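Local structure of uncharacterized protein (Legionella pneumophila subsp. pneumophila str. Philadelphia 1, 2PMA) at residues A[9-14]-A[20-25]; A[96-101]-A[121-126]. The protein is of unknown function but is probably a retropepsin-like aspartic endopeptidase, related to putative ATP-dependent zinc proteases. All coordinates share one frame; numbering follows the deposited sequence.

Interactions 1 and 2 lie in one curled sheet with their centres about 6 Å apart. Segments 9-14 and 20-25 form a hairpin, and each of its strands has a strand of interaction 2 as its other neighbour. On one side T12 O and K99 N are 2.8 Å apart, a probable hydrogen bond; on the other K23 O and L123 N are likewise 2.8 Å apart. Packing adds to the join where I14 CG2 meets K99 CB at 3.6 Å and D25 OD2 meets L122 CD1 at 3.6 Å. D25 begins an Asp-Thr-Gly sequence with T26 and G27, consistent with the signature of aspartic peptidases, so both contacts probably border the active-site loop.

Interaction 1 (A[9-14]-A[20-25]); sequences EKATLI and LSAKLD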
ATOM      1  N   GLU A   9      -6.564  -9.806  -1.288  1.00 24.27           N
ATOM      2  CA  GLU A   9      -7.297  -9.550  -0.046  1.00 25.54           C
ATOM      3  C   GLU A   9      -7.837  -8.139  -0.095  1.00 25.77           C
ATOM      4  O   GLU A   9      -7.270  -7.298  -0.763  1.00 26.22           O
ATOM      5  CB  GLU A   9      -6.364  -9.650   1.178  1.00 25.55           C
ATOM      6  CG  GLU A   9      -5.809 -11.079   1.488  1.00 25.58           C
ATOM      7  CD  GLU A   9      -6.878 -12.034   2.001  1.00 29.47           C
ATOM      8  OE1 GLU A   9      -7.995 -11.591   2.361  1.00 30.46           O
ATOM      9  OE2 GLU A   9      -6.609 -13.253   2.055  1.00 29.07           O
ATOM     10  N   LYS A  10      -8.884  -7.854   0.667  1.00 25.76           N
ATOM     11  CA  LYS A  10      -9.274  -6.447   0.820  1.00 25.77           C
ATOM     12  C   LYS A  10      -8.411  -5.886   1.940  1.00 26.04           C
ATOM     13  O   LYS A  10      -8.189  -6.559   2.967  1.00 25.89           O
ATOM     14  CB  LYS A  10     -10.763  -6.333   1.170  1.00 26.68           C
ATOM     15  CG  LYS A  10     -11.718  -6.692   0.019  1.00 29.15           C
ATOM     16  CD  LYS A  10     -11.568  -5.775  -1.202  1.00 27.60           C
ATOM     17  CE  LYS A  10     -12.769  -5.985  -2.176  1.00 31.60           C
ATOM     18  NZ  LYS A  10     -12.537  -5.077  -3.339  1.00 31.01           N
ATOM     19  N   ALA A  11      -7.886  -4.684   1.747  1.00 25.00           N
ATOM     20  CA  ALA A  11      -7.049  -4.014   2.748  1.00 26.03           C
ATOM     21  C   ALA A  11      -7.614  -2.599   2.858  1.00 27.26           C
ATOM     22  O   ALA A  11      -8.106  -2.052   1.866  1.00 28.11           O
ATOM     23  CB  ALA A  11      -5.603  -3.928   2.276  1.00 26.42           C
ATOM     24  N   THR A  12      -7.542  -2.016   4.038  1.00 26.71           N
ATOM     25  CA  THR A  12      -8.151  -0.711   4.228  1.00 26.87           C
ATOM     26  C   THR A  12      -7.085   0.317   4.557  1.00 26.55           C
ATOM     27  O   THR A  12      -6.278   0.089   5.456  1.00 26.22           O
ATOM     28  CB  THR A  12      -9.217  -0.755   5.335  1.00 27.30           C
ATOM     29  OG1 THR A  12     -10.234  -1.697   4.980  1.00 27.88           O
ATOM     30  CG2 THR A  12      -9.833   0.665   5.512  1.00 27.39           C
ATOM     31  N   LEU A  13      -7.069   1.435   3.818  0.50 26.48           N
ATOM     32  CA  LEU A  13      -6.186   2.561   4.114  0.50 25.99           C
ATOM     33  C   LEU A  13      -6.970   3.389   5.118  0.50 25.76           C
ATOM     34  O   LEU A  13      -7.789   4.227   4.743  0.50 24.95           O
ATOM     35  CB  LEU A  13      -5.863   3.378   2.844  0.50 26.26           C
ATOM     36  CG  LEU A  13      -4.877   2.738   1.853  0.50 27.31           C
ATOM     37  CD1 LEU A  13      -5.312   1.343   1.436  0.50 27.01           C
ATOM     38  CD2 LEU A  13      -4.631   3.580   0.606  0.50 26.43           C
ATOM     39  N   ILE A  14      -6.725   3.128   6.401  1.00 25.31           N
ATOM     40  CA  ILE A  14      -7.640   3.564   7.457  1.00 25.31           C
ATOM     41  C   ILE A  14      -7.816   5.086   7.570  1.00 25.04           C
ATOM     42  O   ILE A  14      -8.816   5.534   8.100  1.00 25.13           O
ATOM     43  CB  ILE A  14      -7.284   2.971   8.806  1.00 26.04           C
ATOM     44  CG1 ILE A  14      -5.889   3.402   9.244  1.00 27.11           C
ATOM     45  CG2 ILE A  14      -7.412   1.422   8.746  1.00 27.37           C
ATOM     46  CD1 ILE A  14      -5.621   3.071  10.709  1.00 27.73           C
ATOM     47  N   LEU A  20      -9.517  -1.315  -0.506  1.00 25.61           N
ATOM     48  CA  LEU A  20      -9.051  -1.606  -1.873  1.00 26.64           C
ATOM     49  C   LEU A  20      -8.728  -3.095  -1.985  1.00 27.59           C
ATOM     50  O   LEU A  20      -8.402  -3.747  -0.968  1.00 27.18           O
ATOM     51  CB  LEU A  20      -7.758  -0.843  -2.163  1.00 28.36           C
ATOM     52  CG  LEU A  20      -7.799   0.686  -2.084  1.00 30.19           C
ATOM     53  CD1 LEU A  20      -6.430   1.249  -2.393  1.00 29.98           C
ATOM     54  CD2 LEU A  20      -8.838   1.215  -3.079  1.00 33.08           C
ATOM     55  N   SER A  21      -8.846  -3.637  -3.190  1.00 27.15           N
ATOM     56  CA  SER A  21      -8.281  -4.984  -3.451  1.00 27.23           C
ATOM     57  C   SER A  21      -6.767  -4.876  -3.506  1.00 27.57           C
ATOM     58  O   SER A  21      -6.224  -3.988  -4.183  1.00 28.93           O
ATOM     59  CB  SER A  21      -8.808  -5.529  -4.783  1.00 27.51           C
ATOM     60  OG  SER A  21     -10.118  -5.959  -4.586  1.00 29.32           O
ATOM     61  N   ALA A  22      -6.073  -5.736  -2.768  1.00 25.63           N
ATOM     62  CA  ALA A  22      -4.626  -5.686  -2.699  1.00 26.12           C
ATOM     63  C   ALA A  22      -4.119  -7.051  -3.167  1.00 25.61           C
ATOM     64  O   ALA A  22      -4.695  -8.077  -2.800  1.00 26.68           O
ATOM     65  CB  ALA A  22      -4.166  -5.423  -1.255  1.00 25.81           C
ATOM     66  N   LYS A  23      -3.087  -7.067  -3.993  1.00 25.02           N
ATOM     67  CA  LYS A  23      -2.445  -8.318  -4.342  1.00 25.06           C
ATOM     68  C   LYS A  23      -1.281  -8.547  -3.401  1.00 25.34           C
ATOM     69  O   LYS A  23      -0.484  -7.647  -3.148  1.00 25.01           O
ATOM     70  CB  LYS A  23      -1.964  -8.314  -5.802  1.00 25.76           C
ATOM     71  CG  LYS A  23      -1.363  -9.650  -6.239  1.00 26.69           C
ATOM     72  CD  LYS A  23      -1.319  -9.794  -7.737  1.00 30.36           C
ATOM     73  CE  LYS A  23      -0.226  -8.904  -8.310  1.00 31.66           C
ATOM     74  NZ  LYS A  23       0.014  -9.297  -9.760  1.00 34.02           N
ATOM     75  N   LEU A  24      -1.194  -9.757  -2.849  1.00 25.30           N
ATOM     76  CA  LEU A  24      -0.077 -10.113  -1.962  1.00 25.27           C
ATOM     77  C   LEU A  24       0.925 -10.880  -2.826  1.00 26.01           C
ATOM     78  O   LEU A  24       0.625 -11.974  -3.332  1.00 24.81           O
ATOM     79  CB  LEU A  24      -0.577 -10.960  -0.787  1.00 26.75           C
ATOM     80  CG  LEU A  24      -1.227 -10.196   0.377  1.00 25.92           C
ATOM     81  CD1 LEU A  24      -2.500  -9.486  -0.064  1.00 28.51           C
ATOM     82  CD2 LEU A  24      -1.549 -11.176   1.538  1.00 25.46           C
ATOM     83  N   ASP A  25       2.092 -10.263  -3.018  1.00 25.43           N
ATOM     84  CA  ASP A  25       3.019 -10.614  -4.079  1.00 26.81           C
ATOM     85  C   ASP A  25       4.360 -10.972  -3.453  1.00 25.96           C
ATOM     86  O   ASP A  25       5.161 -10.098  -3.147  1.00 26.28           O
ATOM     87  CB  ASP A  25       3.191  -9.395  -5.002  1.00 27.62           C
ATOM     88  CG  ASP A  25       4.073  -9.671  -6.213  1.00 32.87           C
ATOM     89  OD1 ASP A  25       4.724 -10.721  -6.292  1.00 33.82           O
ATOM     90  OD2 ASP A  25       4.088  -8.830  -7.133  1.00 37.90           O
TER
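K10 turns CG away from its own carbonyl carbon (chi1 -71°), bends again at chi2 (-62°) and then runs extended, so that its chain folds over the neighbouring strand and delivers NZ to S21 OG at 2.9 Å. The serine hydroxyl rises from the same sheet face, and K10 and S21 form a non-hydrogen-bonded antiparallel pair, whose close backbones let a long flexible amine reach a short hydroxyl. The other face bears A11 and A22 alongside the larger L20, L24 and E9. A11 CB and A22 CB meet at 4.1 Å, methyl to methyl, and L121 of strand 121-123 packs on both alanines. E9 serves two demands. The E9 and L24 side chains cross at an angle, CG to CD1 4.0 Å, while the bend at chi2 takes the carboxylate away from the hairpin to T142, T143 and G6, whose donors satisfy this buried acid. Paired backbone bonds flank K10: E9 N to A22 O at 3.0 Å with A22 N to E9 O, and A11 N to L20 O at 2.9 Å with L20 N to A11 O. This strongly twisted antiparallel beta hairpin, 118° between the strand directions, leads by its second strand toward D25. Strand 90-100 flanks its first strand and strand 121-123 its second, while L33 of strand 31-43 packs on both L13 and L20, whose CD1 atoms meet at 4.0 Å.

Interaction 2 (A[96-101]-A[121-126]); sequences LNIKLG and LLLGRD. With FMT (formic acid), chain H; ACT (acetate ion), chain E.
Acetate OXT is gripped by two nitrogens of R125, NH2 at 2.9 Å and NH1 at 3.2 Å, and it lies in the guanidinium plane at the edge. Formate takes another stretch of that edge: R125 NE donates to FMT O2 at 2.8 Å with an N-H...O angle of 164°, while NH2 to FMT O1 is weak. Both anions probably come from the crystallisation liquor, and a flat cation with several in-plane N-H groups suits two carboxylates at once. R125 NH1 also bonds T26 O, which ties the first turn of helix 125-130 to the Asp-Thr-Gly loop.

Strand 121-123 lies between strand 18-24, parallel to it, and strand 31-43, antiparallel to it, consistent with the psi motif of aspartic peptidases; L122, L123 and G124, just before helix 125-130, fit the hydrophobic-hydrophobic-Gly sequence of that family. The sheet closes on itself as a small barrel, and strand 90-100 faces 121-123 across the interior without any backbone bond between them, the CA atoms of I98 and L123 being 10.3 Å apart. Side chains span that gap. With chi2 extended (173°), I98 pushes its terminal methyl inward, and CD1 comes to rest 4.3 Å from L123 CD2 and 4.4 Å from L121 CD2. Branched apolar residues suit this place because their ends meet at ordinary apolar contact distance in the buried interior. Beyond G124, which takes the N-cap position, D126 on the helix forms a salt bridge through OD1 with K29.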
ATOM      1  N   LEU A  96       2.226   4.348   5.327  0.50 24.83           N
ATOM      2  CA  LEU A  96       0.771   4.280   5.112  0.50 25.35           C
ATOM      3  C   LEU A  96       0.165   3.323   6.135  0.50 26.19           C
ATOM      4  O   LEU A  96       0.655   2.208   6.272  0.50 25.19           O
ATOM      5  CB  LEU A  96       0.499   3.736   3.701  0.50 26.33           C
ATOM      6  CG  LEU A  96      -0.893   3.310   3.187  0.50 23.37           C
ATOM      7  CD1 LEU A  96      -1.774   4.484   2.774  0.50 28.08           C
ATOM      8  CD2 LEU A  96      -0.732   2.380   1.999  0.50 27.13           C
ATOM      9  N   ASN A  97      -0.897   3.769   6.831  1.00 26.61           N
ATOM     10  CA  ASN A  97      -1.601   2.952   7.839  1.00 27.75           C
ATOM     11  C   ASN A  97      -2.587   2.047   7.123  1.00 26.20           C
ATOM     12  O   ASN A  97      -3.496   2.522   6.430  1.00 27.14           O
ATOM     13  CB  ASN A  97      -2.344   3.859   8.856  1.00 28.78           C
ATOM     14  CG  ASN A  97      -1.452   4.937   9.429  1.00 32.49           C
ATOM     15  OD1 ASN A  97      -0.317   4.653   9.767  1.00 35.56           O
ATOM     16  ND2 ASN A  97      -1.962   6.189   9.548  1.00 36.17           N
ATOM     17  N   ILE A  98      -2.374   0.735   7.243  1.00 27.09           N
ATOM     18  CA  ILE A  98      -3.152  -0.254   6.463  1.00 26.88           C
ATOM     19  C   ILE A  98      -3.689  -1.350   7.383  1.00 26.22           C
ATOM     20  O   ILE A  98      -2.948  -1.901   8.213  1.00 24.93           O
ATOM     21  CB  ILE A  98      -2.284  -0.940   5.401  1.00 28.61           C
ATOM     22  CG1 ILE A  98      -1.784   0.098   4.390  1.00 34.25           C
ATOM     23  CG2 ILE A  98      -3.073  -2.040   4.648  1.00 29.00           C
ATOM     24  CD1 ILE A  98      -0.796  -0.436   3.400  1.00 41.07           C
ATOM     25  N   LYS A  99      -4.976  -1.664   7.208  1.00 24.86           N
ATOM     26  CA  LYS A  99      -5.619  -2.720   7.977  1.00 25.11           C
ATOM     27  C   LYS A  99      -5.860  -3.929   7.060  1.00 25.47           C
ATOM     28  O   LYS A  99      -6.343  -3.786   5.939  1.00 25.60           O
ATOM     29  CB  LYS A  99      -6.924  -2.190   8.581  1.00 25.33           C
ATOM     30  CG  LYS A  99      -7.755  -3.226   9.348  1.00 26.24           C
ATOM     31  CD  LYS A  99      -8.976  -2.560   9.924  1.00 32.79           C
ATOM     32  CE  LYS A  99      -9.554  -3.362  11.082  1.00 39.86           C
ATOM     33  NZ  LYS A  99     -10.233  -4.580  10.575  1.00 44.75           N
ATOM     34  N   LEU A 100      -5.466  -5.104   7.522  1.00 26.54           N
ATOM     35  CA  LEU A 100      -5.675  -6.363   6.794  1.00 26.80           C
ATOM     36  C   LEU A 100      -6.281  -7.313   7.823  1.00 28.10           C
ATOM     37  O   LEU A 100      -5.612  -7.661   8.806  1.00 26.58           O
ATOM     38  CB  LEU A 100      -4.343  -6.910   6.265  1.00 27.52           C
ATOM     39  CG  LEU A 100      -4.349  -8.301   5.603  1.00 28.58           C
ATOM     40  CD1 LEU A 100      -5.184  -8.259   4.347  1.00 29.45           C
ATOM     41  CD2 LEU A 100      -2.889  -8.704   5.262  1.00 28.32           C
ATOM     42  N   GLY A 101      -7.543  -7.696   7.622  1.00 27.52           N
ATOM     43  CA  GLY A 101      -8.269  -8.466   8.647  1.00 29.05           C
ATOM     44  C   GLY A 101      -8.348  -7.617   9.899  1.00 29.53           C
ATOM     45  O   GLY A 101      -8.708  -6.435   9.829  1.00 29.99           O
ATOM     46  N   LEU A 121      -3.326  -1.708  -5.087  1.00 29.27           N
ATOM     47  CA  LEU A 121      -2.367  -1.805  -3.978  1.00 28.52           C
ATOM     48  C   LEU A 121      -1.664  -3.156  -4.118  1.00 27.82           C
ATOM     49  O   LEU A 121      -2.323  -4.175  -4.336  1.00 27.81           O
ATOM     50  CB  LEU A 121      -3.107  -1.749  -2.624  1.00 27.80           C
ATOM     51  CG  LEU A 121      -2.261  -1.902  -1.343  1.00 28.86           C
ATOM     52  CD1 LEU A 121      -1.119  -0.879  -1.259  1.00 27.61           C
ATOM     53  CD2 LEU A 121      -3.157  -1.836  -0.063  1.00 29.47           C
ATOM     54  N   LEU A 122      -0.341  -3.160  -4.026  1.00 26.91           N
ATOM     55  CA  LEU A 122       0.402  -4.421  -4.050  1.00 26.63           C
ATOM     56  C   LEU A 122       1.167  -4.469  -2.728  1.00 27.05           C
ATOM     57  O   LEU A 122       1.864  -3.506  -2.378  1.00 26.32           O
ATOM     58  CB  LEU A 122       1.338  -4.409  -5.241  1.00 28.44           C
ATOM     59  CG  LEU A 122       2.165  -5.642  -5.588  1.00 31.31           C
ATOM     60  CD1 LEU A 122       2.569  -5.539  -7.058  1.00 39.46           C
ATOM     61  CD2 LEU A 122       3.403  -5.752  -4.673  1.00 34.80           C
ATOM     62  N   LEU A 123       1.043  -5.571  -1.992  1.00 24.42           N
ATOM     63  CA  LEU A 123       1.773  -5.757  -0.747  1.00 24.42           C
ATOM     64  C   LEU A 123       2.856  -6.782  -1.026  1.00 25.19           C
ATOM     65  O   LEU A 123       2.553  -7.893  -1.425  1.00 25.58           O
ATOM     66  CB  LEU A 123       0.801  -6.266   0.334  1.00 25.14           C
ATOM     67  CG  LEU A 123      -0.360  -5.313   0.645  1.00 25.37           C
ATOM     68  CD1 LEU A 123      -1.237  -6.001   1.709  1.00 29.53           C
ATOM     69  CD2 LEU A 123       0.191  -3.923   1.156  1.00 28.05           C
ATOM     70  N   GLY A 124       4.114  -6.396  -0.840  1.00 24.37           N
ATOM     71  CA  GLY A 124       5.232  -7.275  -1.146  1.00 23.29           C
ATOM     72  C   GLY A 124       5.689  -7.979   0.117  1.00 23.25           C
ATOM     73  O   GLY A 124       4.962  -7.999   1.123  1.00 23.40           O
ATOM     74  N   ARG A 125       6.896  -8.530   0.079  1.00 23.11           N
ATOM     75  CA  ARG A 125       7.396  -9.360   1.173  1.00 22.95           C
ATOM     76  C   ARG A 125       7.516  -8.588   2.472  1.00 24.50           C
ATOM     77  O   ARG A 125       7.131  -9.099   3.509  1.00 23.76           O
ATOM     78  CB  ARG A 125       8.744 -10.004   0.826  1.00 23.81           C
ATOM     79  CG  ARG A 125       8.651 -10.959  -0.356  1.00 23.18           C
ATOM     80  CD  ARG A 125       9.923 -11.819  -0.430  1.00 25.16           C
ATOM     81  NE  ARG A 125      11.132 -11.032  -0.770  1.00 27.82           N
ATOM     82  CZ  ARG A 125      11.480 -10.640  -1.993  1.00 28.29           C
ATOM     83  NH1 ARG A 125      10.722 -10.911  -3.049  1.00 27.49           N
ATOM     84  NH2 ARG A 125      12.617  -9.972  -2.176  1.00 30.82           N
ATOM     85  N   ASP A 126       8.016  -7.347   2.418  1.00 24.44           N
ATOM     86  CA  ASP A 126       8.159  -6.577   3.646  1.00 25.67           C
ATOM     87  C   ASP A 126       6.806  -6.427   4.353  1.00 24.92           C
ATOM     88  O   ASP A 126       6.747  -6.570   5.569  1.00 25.91           O
ATOM     89  CB  ASP A 126       8.783  -5.194   3.382  1.00 25.44           C
ATOM     90  CG  ASP A 126      10.275  -5.274   3.037  1.00 30.62           C
ATOM     91  OD1 ASP A 126      10.891  -6.346   3.222  1.00 33.14           O
ATOM     92  OD2 ASP A 126      10.834  -4.253   2.592  1.00 33.02           O
TER
HETATM   93  C   FMT H 304      13.275  -9.514   1.376  1.00 62.82           C
HETATM   94  O1  FMT H 304      14.283  -9.677   0.670  1.00 62.68           O
HETATM   95  O2  FMT H 304      12.403 -10.366   1.596  1.00 62.12           O
HETATM   96  C   ACT E 205      12.932  -8.311  -4.882  1.00 62.60           C
HETATM   97  O   ACT E 205      13.835  -7.922  -4.101  1.00 62.84           O
HETATM   98  OXT ACT E 205      12.812  -9.563  -5.009  1.00 62.65           O
HETATM   99  CH3 ACT E 205      12.061  -7.321  -5.608  1.00 61.95           C